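MSM0273 (Mycobacterium smegmatis, PDB 5L37) assembles into pentamers of the RMM bacterial microcompartment shell and, as in related CcmL/EutN proteins, probably caps its vertices. Local coordinates at residues 2-7 and 50-55; 7-12 and 23-28; 36-41 and 69-74. All coordinates share one frame; numbering follows the deposited sequence.

Contact 1. Residues 2-7 and 50-55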
loop_
_atom_site.group_PDB
_atom_site.type_symbol
_atom_site.label_atom_id
_atom_site.label_comp_id
_atom_site.label_asym_id
_atom_site.label_seq_id
_atom_site.Cartn_x
_atom_site.Cartn_y
_atom_site.Cartn_z
ATOM N N LEU C 2 6.453 -9.941 5.446
ATOM C CA LEU C 2 6.009 -11.312 5.173
ATOM C C LEU C 2 7.182 -12.283 5.185
ATOM O O LEU C 2 8.300 -11.948 4.805
ATOM C CB LEU C 2 5.329 -11.402 3.831
ATOM C CG LEU C 2 4.032 -10.603 3.690
ATOM C CD1 LEU C 2 3.617 -10.583 2.226
ATOM C CD2 LEU C 2 2.904 -11.162 4.578
ATOM N N ARG C 3 6.921 -13.494 5.642
ATOM C CA ARG C 3 7.851 -14.611 5.468
ATOM C C ARG C 3 7.646 -15.164 4.065
ATOM O O ARG C 3 6.502 -15.385 3.646
ATOM C CB ARG C 3 7.594 -15.705 6.528
ATOM C CG ARG C 3 7.816 -15.257 7.938
ATOM C CD ARG C 3 7.639 -16.405 8.933
ATOM N NE ARG C 3 6.375 -17.091 8.813
ATOM C CZ ARG C 3 6.235 -18.320 8.311
ATOM N NH1 ARG C 3 7.286 -19.013 7.876
ATOM N NH2 ARG C 3 5.030 -18.864 8.254
ATOM N N ALA C 4 8.748 -15.430 3.376
ATOM C CA ALA C 4 8.686 -15.999 2.037
ATOM C C ALA C 4 9.849 -16.923 1.825
ATOM O O ALA C 4 10.800 -16.934 2.633
ATOM C CB ALA C 4 8.712 -14.891 1.010
ATOM N N THR C 5 9.767 -17.703 0.754
ATOM C CA THR C 5 10.838 -18.606 0.367
ATOM C C THR C 5 11.321 -18.186 -0.999
ATOM O O THR C 5 10.500 -17.996 -1.904
ATOM C CB THR C 5 10.353 -20.085 0.333
ATOM O OG1 THR C 5 9.852 -20.425 1.636
ATOM C CG2 THR C 5 11.491 -21.027 -0.038
ATOM N N VAL C 6 12.639 -18.050 -1.146
ATOM C CA VAL C 6 13.239 -17.761 -2.456
ATOM C C VAL C 6 13.107 -18.970 -3.387
ATOM O O VAL C 6 13.474 -20.103 -3.032
ATOM C CB VAL C 6 14.716 -17.399 -2.346
ATOM C CG1 VAL C 6 15.280 -17.062 -3.743
ATOM C CG2 VAL C 6 14.927 -16.186 -1.380
ATOM N N THR C 7 12.560 -18.742 -4.577
ATOM C CA THR C 7 12.331 -19.866 -5.487
ATOM C C THR C 7 13.188 -19.756 -6.731
ATOM O O THR C 7 13.419 -20.755 -7.441
ATOM C CB THR C 7 10.859 -19.957 -5.900
ATOM O OG1 THR C 7 10.439 -18.692 -6.425
ATOM C CG2 THR C 7 9.968 -20.285 -4.688
ATOM N N VAL C 50 13.049 -16.113 3.995
ATOM C CA VAL C 50 13.435 -14.714 4.164
ATOM C C VAL C 50 12.250 -13.880 4.643
ATOM O O VAL C 50 11.103 -14.307 4.569
ATOM C CB VAL C 50 13.969 -14.100 2.854
ATOM C CG1 VAL C 50 15.267 -14.815 2.410
ATOM C CG2 VAL C 50 12.942 -14.224 1.756
ATOM N N LEU C 51 12.568 -12.682 5.114
ATOM C CA LEU C 51 11.610 -11.698 5.594
ATOM C C LEU C 51 11.599 -10.537 4.597
ATOM O O LEU C 51 12.663 -10.034 4.255
ATOM C CB LEU C 51 12.054 -11.213 6.974
ATOM C CG LEU C 51 11.114 -10.329 7.761
ATOM C CD1 LEU C 51 9.784 -11.148 7.989
ATOM C CD2 LEU C 51 11.825 -9.933 9.058
ATOM N N ILE C 52 10.423 -10.145 4.117
ATOM C CA ILE C 52 10.282 -9.110 3.090
ATOM C C ILE C 52 9.514 -7.921 3.608
ATOM O O ILE C 52 8.470 -8.102 4.275
ATOM C CB ILE C 52 9.557 -9.668 1.860
ATOM C CG1 ILE C 52 10.536 -10.699 1.247
ATOM C CG2 ILE C 52 9.227 -8.548 0.864
ATOM C CD1 ILE C 52 9.910 -11.490 0.202
ATOM N N ALA C 53 9.992 -6.724 3.281
ATOM C CA ALA C 53 9.193 -5.489 3.496
ATOM C C ALA C 53 8.736 -4.938 2.161
ATOM O O ALA C 53 9.451 -5.067 1.155
ATOM C CB ALA C 53 10.008 -4.438 4.234
ATOM N N GLN C 54 7.530 -4.355 2.141
ATOM C CA GLN C 54 6.928 -3.899 0.871
ATOM C C GLN C 54 6.590 -2.426 0.886
ATOM O O GLN C 54 6.416 -1.804 1.955
ATOM C CB GLN C 54 5.651 -4.684 0.605
ATOM C CG GLN C 54 5.898 -6.181 0.407
ATOM C CD GLN C 54 4.595 -6.904 0.202
ATOM O OE1 GLN C 54 3.955 -7.341 1.152
ATOM N NE2 GLN C 54 4.151 -6.961 -1.047
ATOM N N GLY C 55 6.444 -1.869 -0.309
ATOM C CA GLY C 55 6.030 -0.470 -0.427
ATOM C C GLY C 55 7.210 0.466 -0.445
ATOM O O GLY C 55 8.371 0.078 -0.738
#
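Leu2, Arg3 and Ala4 pair with Ile52, Leu51 and Val50 as antiparallel neighbours in the curved sheet of an OB-like barrel. Backbone bonding carries the pairing: Leu2 with Ile52 and Ala4 with Val50 are hydrogen-bonded pairs, each closed by two N-H...O bonds. Val50 N to Ala4 O, at 2.8 Å, is the straightest, with an angle of 173° at the hydrogen. Between them Arg3 and Leu51 form a non-hydrogen-bonded pair, where CA-H groups lean on carbonyls, Arg3 CA lying 3.4 Å from Val50 O.

Apolar contacts gather on the face of Ala4, Val50 and Ile52. The CD1 methyl of Ile52 reaches Ala4 CB at 3.7 Å, while Val50 CG1 meets Val6 CG2 obliquely at 4.0 Å. On the other face Leu51 has CG anti to the backbone N (chi1 -172°), and a chi2 of 60° then turns CD1 against Leu2 O at 3.6 Å. One polar tip joins in at the strand end, Gln54 OE1 resting on Leu2 CD1 at 3.4 Å.

The pair is flanked by strand 23-29, whose Val27 touches Ala4 and Ile52, and by strand 71-76, whose Ile73 packs on Val50 and Ile52; Ile37 of the second subunit covers Arg3 and Leu51.

Contact 2. Residues 7-12 and 23-28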
loop_
_atom_site.group_PDB
_atom_site.type_symbol
_atom_site.label_atom_id
_atom_site.label_comp_id
_atom_site.label_asym_id
_atom_site.label_seq_id
_atom_site.Cartn_x
_atom_site.Cartn_y
_atom_site.Cartn_z
ATOM N N THR C 7 12.560 -18.742 -4.577
ATOM C CA THR C 7 12.331 -19.866 -5.487
ATOM C C THR C 7 13.188 -19.756 -6.731
ATOM O O THR C 7 13.419 -20.755 -7.441
ATOM C CB THR C 7 10.859 -19.957 -5.900
ATOM O OG1 THR C 7 10.439 -18.692 -6.425
ATOM C CG2 THR C 7 9.968 -20.285 -4.688
ATOM N N GLY C 8 13.715 -18.576 -7.006
ATOM C CA GLY C 8 14.560 -18.444 -8.188
ATOM C C GLY C 8 15.060 -17.044 -8.455
ATOM O O GLY C 8 14.757 -16.114 -7.720
ATOM N N ASN C 9 15.766 -16.875 -9.564
ATOM C CA ASN C 9 16.315 -15.570 -9.887
ATOM C C ASN C 9 15.552 -15.084 -11.101
ATOM O O ASN C 9 15.023 -15.881 -11.891
ATOM C CB ASN C 9 17.825 -15.646 -10.167
ATOM C CG ASN C 9 18.594 -14.426 -9.629
ATOM O OD1 ASN C 9 18.284 -13.266 -9.930
ATOM N ND2 ASN C 9 19.593 -14.702 -8.791
ATOM N N VAL C 10 15.431 -13.783 -11.230
ATOM C CA VAL C 10 14.724 -13.218 -12.334
ATOM C C VAL C 10 15.774 -12.547 -13.150
ATOM O O VAL C 10 16.442 -11.643 -12.663
ATOM C CB VAL C 10 13.681 -12.205 -11.860
ATOM C CG1 VAL C 10 13.065 -11.487 -13.035
ATOM C CG2 VAL C 10 12.676 -12.927 -11.046
ATOM N N TRP C 11 15.893 -12.958 -14.408
ATOM C CA TRP C 11 16.862 -12.332 -15.259
ATOM C C TRP C 11 16.152 -11.310 -16.124
ATOM O O TRP C 11 15.306 -11.643 -16.935
ATOM C CB TRP C 11 17.528 -13.382 -16.134
ATOM C CG TRP C 11 17.828 -14.681 -15.429
ATOM C CD1 TRP C 11 16.946 -15.699 -15.188
ATOM C CD2 TRP C 11 19.109 -15.144 -14.968
ATOM N NE1 TRP C 11 17.582 -16.740 -14.555
ATOM C CE2 TRP C 11 18.908 -16.430 -14.414
ATOM C CE3 TRP C 11 20.395 -14.594 -14.948
ATOM C CZ2 TRP C 11 19.947 -17.169 -13.852
ATOM C CZ3 TRP C 11 21.426 -15.331 -14.388
ATOM C CH2 TRP C 11 21.196 -16.605 -13.847
ATOM N N SER C 12 16.572 -10.072 -15.984
ATOM C CA SER C 12 16.084 -9.011 -16.817
ATOM C C SER C 12 16.885 -8.917 -18.095
ATOM O O SER C 12 18.032 -9.341 -18.141
ATOM C CB SER C 12 16.180 -7.706 -16.059
ATOM O OG SER C 12 17.546 -7.438 -15.757
ATOM N N ALA C 23 19.956 -8.144 -6.579
ATOM C CA ALA C 23 19.313 -9.128 -7.432
ATOM C C ALA C 23 17.797 -9.046 -7.341
ATOM O O ALA C 23 17.234 -8.660 -6.329
ATOM C CB ALA C 23 19.777 -10.512 -7.050
ATOM N N PHE C 24 17.137 -9.426 -8.434
ATOM C CA PHE C 24 15.681 -9.615 -8.427
ATOM C C PHE C 24 15.406 -11.101 -8.149
ATOM O O PHE C 24 15.756 -11.946 -8.956
ATOM C CB PHE C 24 15.048 -9.240 -9.772
ATOM C CG PHE C 24 15.137 -7.785 -10.120
ATOM C CD1 PHE C 24 14.502 -6.828 -9.337
ATOM C CD2 PHE C 24 15.755 -7.389 -11.285
ATOM C CE1 PHE C 24 14.552 -5.450 -9.689
ATOM C CE2 PHE C 24 15.800 -6.026 -11.639
ATOM C CZ PHE C 24 15.217 -5.077 -10.840
ATOM N N LEU C 25 14.742 -11.418 -7.049
ATOM C CA LEU C 25 14.488 -12.827 -6.741
ATOM C C LEU C 25 13.004 -13.100 -6.761
ATOM O O LEU C 25 12.192 -12.304 -6.246
ATOM C CB LEU C 25 15.068 -13.198 -5.352
ATOM C CG LEU C 25 16.608 -12.991 -5.177
ATOM C CD1 LEU C 25 17.034 -13.463 -3.764
ATOM C CD2 LEU C 25 17.417 -13.699 -6.256
ATOM N N GLU C 26 12.637 -14.222 -7.352
ATOM C CA GLU C 26 11.263 -14.675 -7.216
ATOM C C GLU C 26 11.124 -15.329 -5.830
ATOM O O GLU C 26 12.004 -16.078 -5.416
ATOM C CB GLU C 26 10.886 -15.664 -8.316
ATOM C CG GLU C 26 9.403 -16.040 -8.243
ATOM C CD GLU C 26 8.992 -17.024 -9.302
ATOM O OE1 GLU C 26 9.338 -18.220 -9.167
ATOM O OE2 GLU C 26 8.325 -16.594 -10.270
ATOM N N VAL C 27 10.047 -15.001 -5.118
ATOM C CA VAL C 27 9.793 -15.561 -3.788
ATOM C C VAL C 27 8.350 -16.041 -3.748
ATOM O O VAL C 27 7.513 -15.562 -4.507
ATOM C CB VAL C 27 10.038 -14.541 -2.649
ATOM C CG1 VAL C 27 11.483 -14.000 -2.725
ATOM C CG2 VAL C 27 8.971 -13.378 -2.661
ATOM N N GLU C 28 8.078 -16.976 -2.855
ATOM C CA GLU C 28 6.742 -17.480 -2.637
ATOM C C GLU C 28 6.378 -17.207 -1.185
ATOM O O GLU C 28 7.112 -17.592 -0.261
ATOM C CB GLU C 28 6.682 -18.967 -2.945
ATOM C CG GLU C 28 5.357 -19.580 -2.646
ATOM C CD GLU C 28 5.247 -20.988 -3.167
ATOM O OE1 GLU C 28 6.220 -21.519 -3.753
ATOM O OE2 GLU C 28 4.174 -21.578 -2.955
HETATM O O HOH W 1 18.702 -10.521 -10.664
#
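The carboxamide of Asn9 is a flat group with Leu25 on one face: the CD2 methyl lies over the amide plane, 3.6 Å from Asn9 CG and reaching ND2 and OD1 at similar range. These residues belong to the first two strands of the OB-like barrel, an antiparallel pair interrupted by a classic beta bulge. The oxygen end of the amide is turned to the backbone of the second strand, where a water donates to Asn9 OD1 and accepts from Phe24 N, both at 2.9 Å. Phe24 adds CB, which meets Val10 CB; its side chain also touches Ile19 and Ile69 of the same chain and Met1 of the third subunit.

In the bulge, Thr7 and Gly8 both face Glu26, whose carbonyl O receives a nearly straight bond from Thr7 N and a weak one from Gly8 N at 3.4 Å. The near-helical psi of Thr7 (-17°) lets the two successive N-H groups converge on one oxygen. Within the bulge, Glu26 N returns a bond to Gly8 O from well above the carbonyl plane.

The bulge also brings side chains together. Thr7 OG1, set between the backbone N and the carbonyl carbon (chi1 53°), donates to the anti lone pair of Glu26 OE1 at 3.0 Å. That same oxygen forms a salt bridge with Arg35, which also grips Glu28, so Arg35 ties the two carboxylates together. Thr7 CG2 meets Glu28 CB, the two side chains crossing at about a right angle. At the far end of the pairing, Val10 N donates to Phe24 O at 2.9 Å and only weakly to Asn9 OD1. The two acceptors lie close, Asn9 OD1 being 3.0 Å from Phe24 O, with the N-H of Val10 directed between them.

Contact 3. Residues 36-41 and 69-74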
loop_
_atom_site.group_PDB
_atom_site.type_symbol
_atom_site.label_atom_id
_atom_site.label_comp_id
_atom_site.label_asym_id
_atom_site.label_seq_id
_atom_site.Cartn_x
_atom_site.Cartn_y
_atom_site.Cartn_z
ATOM N N MET C 36 5.843 -13.212 -5.781
ATOM C CA MET C 36 6.227 -11.855 -6.162
ATOM C C MET C 36 7.725 -11.808 -6.396
ATOM O O MET C 36 8.446 -12.797 -6.185
ATOM C CB MET C 36 5.831 -10.813 -5.090
ATOM C CG MET C 36 6.769 -10.789 -3.915
ATOM S SD MET C 36 6.281 -9.606 -2.593
ATOM C CE MET C 36 4.886 -10.477 -1.960
ATOM N N ILE C 37 8.193 -10.674 -6.901
ATOM C CA ILE C 37 9.611 -10.436 -7.104
ATOM C C ILE C 37 10.085 -9.437 -6.071
ATOM O O ILE C 37 9.536 -8.319 -5.952
ATOM C CB ILE C 37 9.929 -9.908 -8.566
ATOM C CG1 ILE C 37 9.323 -10.845 -9.643
ATOM C CG2 ILE C 37 11.460 -9.666 -8.733
ATOM C CD1 ILE C 37 9.648 -12.298 -9.491
ATOM N N ALA C 38 11.116 -9.841 -5.324
ATOM C CA ALA C 38 11.678 -8.983 -4.301
ATOM C C ALA C 38 13.109 -8.667 -4.608
ATOM O O ALA C 38 13.833 -9.519 -5.152
ATOM C CB ALA C 38 11.582 -9.657 -2.894
ATOM N N PHE C 39 13.541 -7.464 -4.249
ATOM C CA PHE C 39 14.936 -7.073 -4.428
ATOM C C PHE C 39 15.779 -7.618 -3.291
ATOM O O PHE C 39 15.325 -7.663 -2.160
ATOM C CB PHE C 39 15.067 -5.537 -4.492
ATOM C CG PHE C 39 16.324 -5.085 -5.134
ATOM C CD1 PHE C 39 16.458 -5.198 -6.502
ATOM C CD2 PHE C 39 17.385 -4.544 -4.386
ATOM C CE1 PHE C 39 17.623 -4.794 -7.149
ATOM C CE2 PHE C 39 18.572 -4.132 -5.013
ATOM C CZ PHE C 39 18.687 -4.264 -6.403
ATOM N N ASP C 40 16.991 -8.035 -3.603
ATOM C CA ASP C 40 17.870 -8.626 -2.589
ATOM C C ASP C 40 19.254 -8.037 -2.647
ATOM O O ASP C 40 19.871 -7.987 -3.724
ATOM C CB ASP C 40 17.964 -10.122 -2.806
ATOM C CG ASP C 40 18.796 -10.806 -1.734
ATOM O OD1 ASP C 40 18.418 -10.760 -0.563
ATOM O OD2 ASP C 40 19.727 -11.503 -2.113
ATOM N N VAL C 41 19.762 -7.627 -1.483
ATOM C CA VAL C 41 21.121 -7.116 -1.376
ATOM C C VAL C 41 21.989 -8.020 -0.491
ATOM O O VAL C 41 23.188 -7.794 -0.360
ATOM C CB VAL C 41 21.162 -5.689 -0.813
ATOM C CG1 VAL C 41 20.379 -4.709 -1.772
ATOM C CG2 VAL C 41 20.555 -5.619 0.589
ATOM N N ILE C 69 11.732 0.405 -6.406
ATOM C CA ILE C 69 11.693 -0.921 -5.796
ATOM C C ILE C 69 10.617 -0.906 -4.721
ATOM O O ILE C 69 10.660 -0.025 -3.825
ATOM C CB ILE C 69 13.086 -1.236 -5.160
ATOM C CG1 ILE C 69 14.139 -1.316 -6.267
ATOM C CG2 ILE C 69 13.046 -2.502 -4.305
ATOM C CD1 ILE C 69 13.880 -2.436 -7.220
ATOM N N ASP C 70 9.681 -1.865 -4.779
ATOM C CA ASP C 70 8.560 -1.908 -3.813
ATOM C C ASP C 70 8.547 -3.222 -2.972
ATOM O O ASP C 70 7.548 -3.543 -2.324
ATOM C CB ASP C 70 7.222 -1.730 -4.577
ATOM C CG ASP C 70 6.901 -2.917 -5.521
ATOM O OD1 ASP C 70 7.672 -3.885 -5.502
ATOM O OD2 ASP C 70 5.861 -2.881 -6.222
ATOM N N ALA C 71 9.655 -3.969 -2.976
ATOM C CA ALA C 71 9.769 -5.183 -2.141
ATOM C C ALA C 71 11.233 -5.482 -1.921
ATOM O O ALA C 71 12.003 -5.459 -2.886
ATOM C CB ALA C 71 9.078 -6.375 -2.834
ATOM N N LEU C 72 11.618 -5.672 -0.666
ATOM C CA LEU C 72 13.033 -5.815 -0.283
ATOM C C LEU C 72 13.138 -6.914 0.735
ATOM O O LEU C 72 12.422 -6.922 1.720
ATOM C CB LEU C 72 13.578 -4.504 0.316
ATOM C CG LEU C 72 15.024 -4.519 0.820
ATOM C CD1 LEU C 72 16.036 -4.735 -0.357
ATOM C CD2 LEU C 72 15.279 -3.186 1.507
ATOM N N ILE C 73 14.073 -7.836 0.501
ATOM C CA ILE C 73 14.399 -8.817 1.533
ATOM C C ILE C 73 15.218 -8.160 2.631
ATOM O O ILE C 73 16.273 -7.568 2.368
ATOM C CB ILE C 73 15.140 -10.000 0.882
ATOM C CG1 ILE C 73 14.123 -10.854 0.102
ATOM C CG2 ILE C 73 15.886 -10.828 1.969
ATOM C CD1 ILE C 73 14.816 -11.830 -0.966
ATOM N N ILE C 74 14.727 -8.218 3.870
ATOM C CA ILE C 74 15.439 -7.515 4.934
ATOM C C ILE C 74 16.209 -8.466 5.844
ATOM O O ILE C 74 16.942 -8.000 6.712
ATOM C CB ILE C 74 14.493 -6.573 5.793
ATOM C CG1 ILE C 74 13.451 -7.376 6.519
ATOM C CG2 ILE C 74 13.835 -5.513 4.906
ATOM C CD1 ILE C 74 12.651 -6.490 7.520
HETATM O O HOH W 2 18.306 -8.353 0.757
#
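Ala71 CB is a small bump fitted into a hollow of strand 36-40, where two strands running in the same general sense, at 56°, close the OB-like barrel. The hollow is lined by Ile37 O, 3.7 Å from Ala71 CB, by Ala38 with its CA and CB, and more loosely by Met36 SD. Next to it Ala38 CB serves as the bump, meeting Ile73 CG1 at 4.1 Å.

Phe39 is clasped by branched neighbours. Ile69 crosses it at about a right angle, placing CG2 on Phe39 CB at 3.7 Å and CD1 obliquely by the ring. Leu72 starts out away from 36-41; CG lies anti to the backbone N (chi1 177°), and the turn at chi2 (65°) brings CD1 to the ring edge and to Phe39 O, the latter at 3.5 Å. Two backbone bonds fix this fit, Phe39 N to Ala71 O and Ile73 N to Phe39 O, the second almost linear.

Farther along, the CG2 branch of Ile73 lies 3.6 Å from Asp40 OD1, a van der Waals contact; that oxygen hydrogen-bonds to Ser44 OG. A water completes the join, donating to Asp40 OD1 and to Ile73 O and accepting from Val41 N at 2.8 Å.

In the fold
From the N terminus, strand 2-9 serves two contacts in turn, and Thr7 belongs to both. Contact 2 closes first, bringing 23-28 back beside 7-12 across ten residues that include the short strand 14-15. The chain then turns into strand 35-40, the next neighbour of 23-29, before 50-55 returns to the other side of the first strand; contact 1 thus closes a larger loop with contact 2 nested inside it. Contact 3 opens after contact 2 has closed, and it crosses contact 1, since 50-55 lies between its two segments and 36-41 lies within the loop of contact 1. By joining the sheet's outermost strands, 35-40 and 71-76, contact 3 turns the sheet into a closed barrel.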